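Hemolysin BL lytic component L1 (Bacillus cereus, PDB 7NMQ) probably acts as one component of the multi-part haemolysin BL enterotoxin, an alpha-helical pore-forming toxin of the ClyA-like family that lyses cells. Local coordinates at residues A[23-28]-A[292-297]; A[61-65]-A[141-145]; A[68-73]-A[134-138]. All coordinates share one frame; numbering follows the deposited sequence. Where two conformers were deposited one is given.

Contact 1 (A[23-28]-A[292-297]); sequences VMDLYA and YLYQTV
Tyr-27 lays the outer end of its ring across the base of Tyr-292: its OH sits 3.5 Å from CB of Tyr-292 and equally near CD2. The two rings lie nearly parallel, their planes 29° apart, but they are slid so far along each other that they hardly overlap. At the edge of the Tyr-27 ring, in its plane, lies OG1 of Thr-296, 3.7 Å from CE2. That hydroxyl is turned back on its own helix and donates to Tyr-292 O at 2.8 Å, arriving from the face of the carbonyl opposite to the Thr-296 backbone N-H. With OG1 so engaged, CG2 is presented to SD of Met-24 at 3.7 Å. The Met-24 chain is bent at both chi2 and chi3, which curls CE between CD2 of Leu-293 and CG2 of Val-297, each 3.5 Å away. Leu-293 CD2 also packs on CB of Tyr-27. Here segments 23-28 and 292-297, on helices 10-33 and 275-325, run antiparallel at 159° in the long helical bundle. No hydrogen bond passes between the two segments; Lys-188 of helix 173-200 bonds the Tyr-27 hydroxyl and makes a cation-pi contact with Tyr-292. The seam is therefore apolar, and the phenol end of Tyr-27 takes its polar partner from a third helix.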
loop_
_atom_site.group_PDB
_atom_site.type_symbol
_atom_site.label_atom_id
_atom_site.label_comp_id
_atom_site.label_asym_id
_atom_site.label_seq_id
_atom_site.Cartn_x
_atom_site.Cartn_y
_atom_site.Cartn_z
ATOM N N VAL A 23 -4.116 1.315 -1.228
ATOM C CA VAL A 23 -4.687 2.251 -0.230
ATOM C C VAL A 23 -4.006 3.615 -0.388
ATOM O O VAL A 23 -4.705 4.645 -0.393
ATOM C CB VAL A 23 -4.560 1.694 1.182
ATOM C CG1 VAL A 23 -4.821 2.756 2.216
ATOM C CG2 VAL A 23 -5.417 0.435 1.327
ATOM N N MET A 24 -2.688 3.661 -0.534
ATOM C CA MET A 24 -1.979 4.943 -0.724
ATOM C C MET A 24 -2.438 5.598 -2.008
ATOM O O MET A 24 -2.621 6.845 -2.008
ATOM C CB MET A 24 -0.476 4.766 -0.831
ATOM C CG MET A 24 0.141 4.396 0.444
ATOM S SD MET A 24 0.073 5.639 1.721
ATOM C CE MET A 24 0.976 7.002 1.002
ATOM N N ASP A 25 -2.601 4.829 -3.084
ATOM C CA ASP A 25 -3.053 5.440 -4.359
ATOM C C ASP A 25 -4.412 6.123 -4.151
ATOM O O ASP A 25 -4.600 7.227 -4.637
ATOM C CB ASP A 25 -3.157 4.409 -5.474
ATOM C CG ASP A 25 -1.847 4.041 -6.162
ATOM O OD1 ASP A 25 -0.824 4.722 -5.948
ATOM O OD2 ASP A 25 -1.884 3.052 -6.928
ATOM N N LEU A 26 -5.350 5.444 -3.494
ATOM C CA LEU A 26 -6.708 5.991 -3.250
ATOM C C LEU A 26 -6.594 7.305 -2.471
ATOM O O LEU A 26 -7.149 8.324 -2.900
ATOM C CB LEU A 26 -7.580 5.009 -2.465
ATOM C CG LEU A 26 -8.213 3.868 -3.256
ATOM C CD1 LEU A 26 -9.648 3.662 -2.805
ATOM C CD2 LEU A 26 -8.160 4.129 -4.737
ATOM N N TYR A 27 -5.917 7.274 -1.337
ATOM C CA TYR A 27 -5.813 8.460 -0.468
ATOM C C TYR A 27 -5.118 9.562 -1.252
ATOM O O TYR A 27 -5.592 10.726 -1.223
ATOM C CB TYR A 27 -4.991 8.156 0.785
ATOM C CG TYR A 27 -5.678 7.303 1.805
ATOM C CD1 TYR A 27 -7.047 7.347 2.002
ATOM C CD2 TYR A 27 -4.935 6.454 2.632
ATOM C CE1 TYR A 27 -7.672 6.536 2.943
ATOM C CE2 TYR A 27 -5.554 5.648 3.576
ATOM C CZ TYR A 27 -6.919 5.697 3.753
ATOM O OH TYR A 27 -7.495 4.894 4.701
ATOM N N ALA A 28 -4.032 9.281 -1.967
ATOM C CA ALA A 28 -3.310 10.351 -2.690
ATOM C C ALA A 28 -4.234 10.972 -3.733
ATOM O O ALA A 28 -4.282 12.222 -3.901
ATOM C CB ALA A 28 -2.067 9.785 -3.313
ATOM N N TYR A 292 -4.545 8.770 8.097
ATOM C CA TYR A 292 -4.532 7.432 7.467
ATOM C C TYR A 292 -3.312 7.313 6.537
ATOM O O TYR A 292 -2.719 6.206 6.427
ATOM C CB TYR A 292 -5.845 7.182 6.737
ATOM C CG TYR A 292 -7.059 7.119 7.623
ATOM C CD1 TYR A 292 -6.990 6.733 8.958
ATOM C CD2 TYR A 292 -8.306 7.299 7.084
ATOM C CE1 TYR A 292 -8.125 6.668 9.758
ATOM C CE2 TYR A 292 -9.447 7.240 7.875
ATOM C CZ TYR A 292 -9.373 6.898 9.212
ATOM O OH TYR A 292 -10.552 6.888 9.948
ATOM N N LEU A 293 -2.929 8.383 5.846
ATOM C CA LEU A 293 -1.763 8.365 4.935
ATOM C C LEU A 293 -0.504 8.009 5.729
ATOM O O LEU A 293 0.229 7.101 5.277
ATOM C CB LEU A 293 -1.581 9.704 4.217
ATOM C CG LEU A 293 -2.388 9.896 2.944
ATOM C CD1 LEU A 293 -2.484 11.377 2.578
ATOM C CD2 LEU A 293 -1.729 9.135 1.798
ATOM N N TYR A 294 -0.194 8.690 6.828
ATOM C CA TYR A 294 1.097 8.371 7.483
ATOM C C TYR A 294 0.973 6.966 8.102
ATOM O O TYR A 294 1.994 6.242 8.125
ATOM C CB TYR A 294 1.585 9.465 8.433
ATOM C CG TYR A 294 0.948 9.538 9.785
ATOM C CD1 TYR A 294 1.228 8.611 10.768
ATOM C CD2 TYR A 294 0.150 10.623 10.157
ATOM C CE1 TYR A 294 0.649 8.703 12.029
ATOM C CE2 TYR A 294 -0.412 10.724 11.422
ATOM C CZ TYR A 294 -0.176 9.753 12.371
ATOM O OH TYR A 294 -0.725 9.863 13.621
ATOM N N GLN A 295 -0.210 6.542 8.535
ATOM C CA GLN A 295 -0.402 5.201 9.135
ATOM C C GLN A 295 -0.131 4.128 8.081
ATOM O O GLN A 295 0.460 3.077 8.405
ATOM C CB GLN A 295 -1.795 5.014 9.705
ATOM C CG GLN A 295 -2.078 5.946 10.863
ATOM C CD GLN A 295 -3.564 5.976 11.159
ATOM O OE1 GLN A 295 -4.391 5.245 10.578
ATOM N NE2 GLN A 295 -3.908 6.784 12.113
ATOM N N THR A 296 -0.580 4.364 6.858
ATOM C CA THR A 296 -0.428 3.404 5.751
ATOM C C THR A 296 1.044 3.336 5.345
ATOM O O THR A 296 1.550 2.215 5.066
ATOM C CB THR A 296 -1.335 3.752 4.567
ATOM O OG1 THR A 296 -2.677 3.814 5.031
ATOM C CG2 THR A 296 -1.226 2.684 3.514
ATOM N N VAL A 297 1.758 4.449 5.300
ATOM C CA VAL A 297 3.212 4.387 5.011
ATOM C C VAL A 297 3.891 3.598 6.133
ATOM O O VAL A 297 4.834 2.839 5.827
ATOM C CB VAL A 297 3.832 5.784 4.833
ATOM C CG1 VAL A 297 5.366 5.735 4.807
ATOM C CG2 VAL A 297 3.307 6.406 3.567
#

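Contact 2 (A[61-65]-A[141-145]); sequences LSRIN and KLYQN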
loop_
_atom_site.group_PDB
_atom_site.type_symbol
_atom_site.label_atom_id
_atom_site.label_comp_id
_atom_site.label_asym_id
_atom_site.label_seq_id
_atom_site.Cartn_x
_atom_site.Cartn_y
_atom_site.Cartn_z
ATOM N N LEU A 61 0.412 21.694 0.563
ATOM C CA LEU A 61 1.479 20.715 0.861
ATOM C C LEU A 61 0.906 19.292 0.862
ATOM O O LEU A 61 1.612 18.374 0.437
ATOM C CB LEU A 61 2.104 21.048 2.207
ATOM C CG LEU A 61 3.329 20.214 2.559
ATOM C CD1 LEU A 61 4.421 20.357 1.516
ATOM C CD2 LEU A 61 3.828 20.679 3.908
ATOM N N SER A 62 -0.348 19.099 1.246
ATOM C CA SER A 62 -0.959 17.755 1.205
ATOM C C SER A 62 -0.886 17.282 -0.252
ATOM O O SER A 62 -0.677 16.075 -0.499
ATOM C CB SER A 62 -2.383 17.738 1.677
ATOM O OG SER A 62 -2.519 18.225 2.999
ATOM N N ARG A 63 -1.188 18.189 -1.205
ATOM C CA ARG A 63 -1.254 17.753 -2.614
ATOM C C ARG A 63 0.156 17.479 -3.139
ATOM O O ARG A 63 0.358 16.504 -3.925
ATOM C CB ARG A 63 -2.041 18.727 -3.485
ATOM C CG ARG A 63 -3.502 18.870 -3.055
ATOM C CD ARG A 63 -4.375 19.620 -4.034
ATOM N NE ARG A 63 -4.094 21.022 -4.039
ATOM C CZ ARG A 63 -4.640 21.957 -3.234
ATOM N NH1 ARG A 63 -5.630 21.715 -2.393
ATOM N NH2 ARG A 63 -4.232 23.187 -3.393
ATOM N N ILE A 64 1.134 18.242 -2.689
ATOM C CA ILE A 64 2.568 17.951 -3.005
ATOM C C ILE A 64 2.915 16.572 -2.451
ATOM O O ILE A 64 3.561 15.787 -3.171
ATOM C CB ILE A 64 3.463 19.042 -2.426
ATOM C CG1 ILE A 64 3.313 20.297 -3.289
ATOM C CG2 ILE A 64 4.909 18.626 -2.271
ATOM C CD1 ILE A 64 3.957 21.465 -2.705
ATOM N N ASN A 65 2.545 16.280 -1.214
ATOM C CA ASN A 65 2.908 14.962 -0.628
ATOM C C ASN A 65 2.223 13.849 -1.412
ATOM O O ASN A 65 2.805 12.741 -1.581
ATOM C CB ASN A 65 2.539 14.901 0.848
ATOM C CG ASN A 65 3.447 15.713 1.726
ATOM O OD1 ASN A 65 4.532 16.100 1.324
ATOM N ND2 ASN A 65 2.948 16.001 2.909
ATOM N N LYS A 141 7.396 13.694 6.729
ATOM C CA LYS A 141 6.696 14.819 6.036
ATOM C C LYS A 141 5.187 14.643 6.143
ATOM O O LYS A 141 4.496 15.639 6.410
ATOM C CB LYS A 141 7.125 14.889 4.569
ATOM C CG LYS A 141 8.583 15.231 4.340
ATOM C CD LYS A 141 9.083 16.529 4.893
ATOM C CE LYS A 141 10.568 16.757 4.651
ATOM N NZ LYS A 141 10.860 17.370 3.324
ATOM N N LEU A 142 4.684 13.418 6.048
ATOM C CA LEU A 142 3.230 13.179 6.159
ATOM C C LEU A 142 2.780 13.495 7.571
ATOM O O LEU A 142 1.692 14.070 7.763
ATOM C CB LEU A 142 2.898 11.739 5.791
ATOM C CG LEU A 142 3.090 11.377 4.329
ATOM C CD1 LEU A 142 2.959 9.883 4.139
ATOM C CD2 LEU A 142 2.099 12.081 3.404
ATOM N N TYR A 143 3.552 13.083 8.573
ATOM C CA TYR A 143 3.197 13.363 9.978
ATOM C C TYR A 143 3.206 14.860 10.249
ATOM O O TYR A 143 2.288 15.333 10.949
ATOM C CB TYR A 143 4.164 12.622 10.899
ATOM C CG TYR A 143 3.896 12.759 12.377
ATOM C CD1 TYR A 143 2.660 12.440 12.912
ATOM C CD2 TYR A 143 4.889 13.170 13.251
ATOM C CE1 TYR A 143 2.423 12.531 14.273
ATOM C CE2 TYR A 143 4.678 13.219 14.620
ATOM C CZ TYR A 143 3.448 12.873 15.145
ATOM O OH TYR A 143 3.229 12.885 16.510
ATOM N N GLN A 144 4.173 15.590 9.713
ATOM C CA GLN A 144 4.244 17.059 9.931
ATOM C C GLN A 144 3.021 17.715 9.298
ATOM O O GLN A 144 2.365 18.534 9.954
ATOM C CB GLN A 144 5.510 17.608 9.303
ATOM C CG GLN A 144 6.718 17.305 10.160
ATOM C CD GLN A 144 6.556 17.916 11.532
ATOM O OE1 GLN A 144 6.182 19.076 11.675
ATOM N NE2 GLN A 144 6.814 17.132 12.567
ATOM N N ASN A 145 2.670 17.309 8.089
ATOM C CA ASN A 145 1.526 17.951 7.396
ATOM C C ASN A 145 0.237 17.592 8.138
ATOM O O ASN A 145 -0.634 18.452 8.366
ATOM C CB ASN A 145 1.468 17.501 5.938
ATOM C CG ASN A 145 0.398 18.225 5.148
ATOM O OD1 ASN A 145 0.260 19.447 5.178
ATOM N ND2 ASN A 145 -0.409 17.471 4.475
HETATM O O HOH W 1 4.800 17.849 4.980
#
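Asn-65 on helix 45-103 faces Leu-142 and Asn-145 on helix 107-154, within the antiparallel helical bundle of this ClyA-like toxin; the short segments run at 160° to one another, their axes 10.4 Å apart. Starting at the root of the Asn-65 side chain, CB rests on CD2 of Leu-142 at 3.8 Å. With chi1 at -73°, CG stands anti to the carbonyl carbon and carries the amide across toward the neighbouring helix. OD1 looks to the aliphatic part of Lys-141, 4.3 Å from its CB, a loose approach. On the other branch, ND2 comes within 3.7 Å of CB of Asn-145 and gives a weak hydrogen bond to a water. The same water donates to Lys-141 O at 2.6 Å, so it bridges an amide of one helix to a backbone carbonyl of the other. One turn on from Lys-141, the Asn-145 side chain reaches toward Leu-61 and Ser-62. Leu-290 of helix 275-325 touches both Ser-62 and Asn-145, while Leu-61 and Lys-141 lie at the solvent-exposed border. The Ser-62 hydroxyl is hydrogen-bonded to the carbonyl oxygen of Asn-58, one turn back in its own helix.

Contact 3 (A[68-73]-A[134-138]); sequences YWLDTA and MLQDF
Tyr-68 leans the CD2 side of its ring over one face of Phe-138, toward the rim, with CD2 3.5 Å from Phe-138 CD1. The planes meet obliquely at 43° and the centroids are 4.9 Å apart. Both side chains extend from their helices with CG anti to the backbone N (chi1 -175° in Tyr-68, -177° in Phe-138), which brings the rings past each other in opposite directions. Farther along the Phe-138 ring, CZ packs 3.9 Å from CB of Trp-69, and CE2 lies at the edge of the indole, near its plane.

Sulfur adds a Met-aromatic contact. SD of Met-134 lies at the edge of the Tyr-68 ring, 5.4 Å from its centroid, and also packs 3.7 Å from CB of Ala-73. The Met-134 chain is bent at chi2 and chi3, which sets CE against the Ala-73 backbone.

These residues join helices 45-103 and 107-154, successive antiparallel members of the toxin's elongated helical bundle. Helix 45-103 widens into a pi-type turn at 69-73: the backbone nitrogens of both Thr-72 and Ala-73 bond to Tyr-68 O, one from each side of the carbonyl plane.

The polar link across the contact is carried by water. One molecule lies 2.8 Å from Tyr-68 OH and donates to Met-134 O at 2.7 Å, tying the tyrosine's phenol end to the opposite backbone. On the inner side, Trp-69 points its NE1 to Asp-25 of helix 10-33, and Leu-135 packs on Ile-301 and Leu-304 of helix 275-325.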
loop_
_atom_site.group_PDB
_atom_site.type_symbol
_atom_site.label_atom_id
_atom_site.label_comp_id
_atom_site.label_asym_id
_atom_site.label_seq_id
_atom_site.Cartn_x
_atom_site.Cartn_y
_atom_site.Cartn_z
ATOM N N TYR A 68 4.116 13.254 -4.463
ATOM C CA TYR A 68 5.408 12.613 -4.144
ATOM C C TYR A 68 5.151 11.114 -4.019
ATOM O O TYR A 68 5.968 10.325 -4.522
ATOM C CB TYR A 68 5.981 13.098 -2.816
ATOM C CG TYR A 68 7.348 12.546 -2.529
ATOM C CD1 TYR A 68 8.475 13.156 -3.035
ATOM C CD2 TYR A 68 7.506 11.395 -1.756
ATOM C CE1 TYR A 68 9.736 12.636 -2.774
ATOM C CE2 TYR A 68 8.763 10.892 -1.452
ATOM C CZ TYR A 68 9.875 11.509 -1.978
ATOM O OH TYR A 68 11.120 11.030 -1.710
ATOM N N TRP A 69 4.088 10.708 -3.341
ATOM C CA TRP A 69 3.722 9.264 -3.282
ATOM C C TRP A 69 3.656 8.745 -4.715
ATOM O O TRP A 69 4.284 7.708 -5.041
ATOM C CB TRP A 69 2.415 8.992 -2.521
ATOM C CG TRP A 69 1.879 7.638 -2.864
ATOM C CD1 TRP A 69 0.853 7.334 -3.704
ATOM C CD2 TRP A 69 2.488 6.381 -2.503
ATOM N NE1 TRP A 69 0.742 5.970 -3.853
ATOM C CE2 TRP A 69 1.745 5.363 -3.145
ATOM C CE3 TRP A 69 3.585 6.043 -1.705
ATOM C CZ2 TRP A 69 2.031 4.009 -2.970
ATOM C CZ3 TRP A 69 3.874 4.704 -1.565
ATOM C CH2 TRP A 69 3.110 3.716 -2.171
ATOM N N LEU A 70 2.844 9.368 -5.556
ATOM C CA LEU A 70 2.525 8.781 -6.872
ATOM C C LEU A 70 3.758 8.774 -7.767
ATOM O O LEU A 70 3.912 7.802 -8.537
ATOM C CB LEU A 70 1.389 9.555 -7.545
ATOM C CG LEU A 70 0.013 9.501 -6.875
ATOM C CD1 LEU A 70 -0.921 10.579 -7.458
ATOM C CD2 LEU A 70 -0.611 8.112 -6.985
ATOM N N ASP A 71 4.613 9.777 -7.697
ATOM C CA ASP A 71 5.648 9.975 -8.721
ATOM C C ASP A 71 7.033 9.548 -8.237
ATOM O O ASP A 71 7.879 9.293 -9.099
ATOM C CB ASP A 71 5.698 11.413 -9.197
ATOM C CG ASP A 71 4.403 11.898 -9.836
ATOM O OD1 ASP A 71 3.629 11.051 -10.329
ATOM O OD2 ASP A 71 4.196 13.108 -9.866
ATOM N N THR A 72 7.269 9.515 -6.931
ATOM C CA THR A 72 8.625 9.262 -6.402
ATOM C C THR A 72 8.626 8.054 -5.453
ATOM O O THR A 72 9.416 7.117 -5.717
ATOM C CB THR A 72 9.205 10.521 -5.763
ATOM O OG1 THR A 72 9.146 11.558 -6.741
ATOM C CG2 THR A 72 10.626 10.315 -5.271
ATOM N N ALA A 73 7.819 8.039 -4.408
ATOM C CA ALA A 73 7.881 6.954 -3.396
ATOM C C ALA A 73 7.358 5.645 -3.975
ATOM O O ALA A 73 8.022 4.581 -3.853
ATOM C CB ALA A 73 7.110 7.330 -2.169
ATOM N N MET A 134 13.898 6.134 2.450
ATOM C CA MET A 134 13.063 7.080 1.669
ATOM C C MET A 134 11.656 7.130 2.265
ATOM O O MET A 134 11.113 8.250 2.473
ATOM C CB MET A 134 13.087 6.692 0.189
ATOM C CG MET A 134 12.244 7.493 -0.732
ATOM S SD MET A 134 10.455 7.177 -0.627
ATOM C CE MET A 134 10.435 5.491 -1.200
ATOM N N LEU A 135 11.083 5.982 2.624
ATOM C CA LEU A 135 9.716 5.982 3.193
ATOM C C LEU A 135 9.683 6.594 4.582
ATOM O O LEU A 135 8.656 7.238 4.912
ATOM C CB LEU A 135 9.118 4.590 3.216
ATOM C CG LEU A 135 8.789 4.027 1.857
ATOM C CD1 LEU A 135 8.337 2.589 2.018
ATOM C CD2 LEU A 135 7.729 4.854 1.141
ATOM N N GLN A 136 10.712 6.390 5.384
ATOM C CA GLN A 136 10.754 6.966 6.738
ATOM C C GLN A 136 10.794 8.483 6.603
ATOM O O GLN A 136 10.025 9.132 7.345
ATOM C CB GLN A 136 11.932 6.416 7.541
ATOM C CG GLN A 136 11.799 6.805 9.007
ATOM C CD GLN A 136 10.451 6.376 9.545
ATOM O OE1 GLN A 136 9.613 7.186 9.955
ATOM N NE2 GLN A 136 10.241 5.073 9.560
ATOM N N ASP A 137 11.600 9.012 5.679
ATOM C CA ASP A 137 11.692 10.469 5.431
ATOM C C ASP A 137 10.285 10.978 5.037
ATOM O O ASP A 137 9.817 12.018 5.539
ATOM C CB ASP A 137 12.725 10.829 4.367
ATOM C CG ASP A 137 14.180 10.582 4.749
ATOM O OD1 ASP A 137 14.480 10.496 5.962
ATOM O OD2 ASP A 137 15.007 10.519 3.828
ATOM N N PHE A 138 9.619 10.254 4.156
ATOM C CA PHE A 138 8.308 10.657 3.643
ATOM C C PHE A 138 7.293 10.580 4.767
ATOM O O PHE A 138 6.447 11.475 4.922
ATOM C CB PHE A 138 7.927 9.752 2.496
ATOM C CG PHE A 138 6.628 10.113 1.833
ATOM C CD1 PHE A 138 6.308 11.432 1.525
ATOM C CD2 PHE A 138 5.757 9.119 1.468
ATOM C CE1 PHE A 138 5.090 11.735 0.919
ATOM C CE2 PHE A 138 4.575 9.406 0.806
ATOM C CZ PHE A 138 4.271 10.719 0.507
HETATM O O HOH W 2 11.474 10.526 0.996
#

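The three contacts form a compact cluster in the middle of the long helical bundle, each centre about 11 Å from the other two. Contacts 2 and 3 join the same pair, helices 45-103 and 107-154, at successive levels, and touch where Asn-65 O meets Phe-138 CZ. Contact 1 ties helix 10-33 to helix 275-325, bringing the early and late parts of the chain together; the segments of contact 2 fall between its two, and those of contact 3 between the two of contact 2. Leu-142 packs on Val-297, and Met-24 packs on the Trp-69 ring, so four helices pack together over neighbouring levels of the folded toxin component.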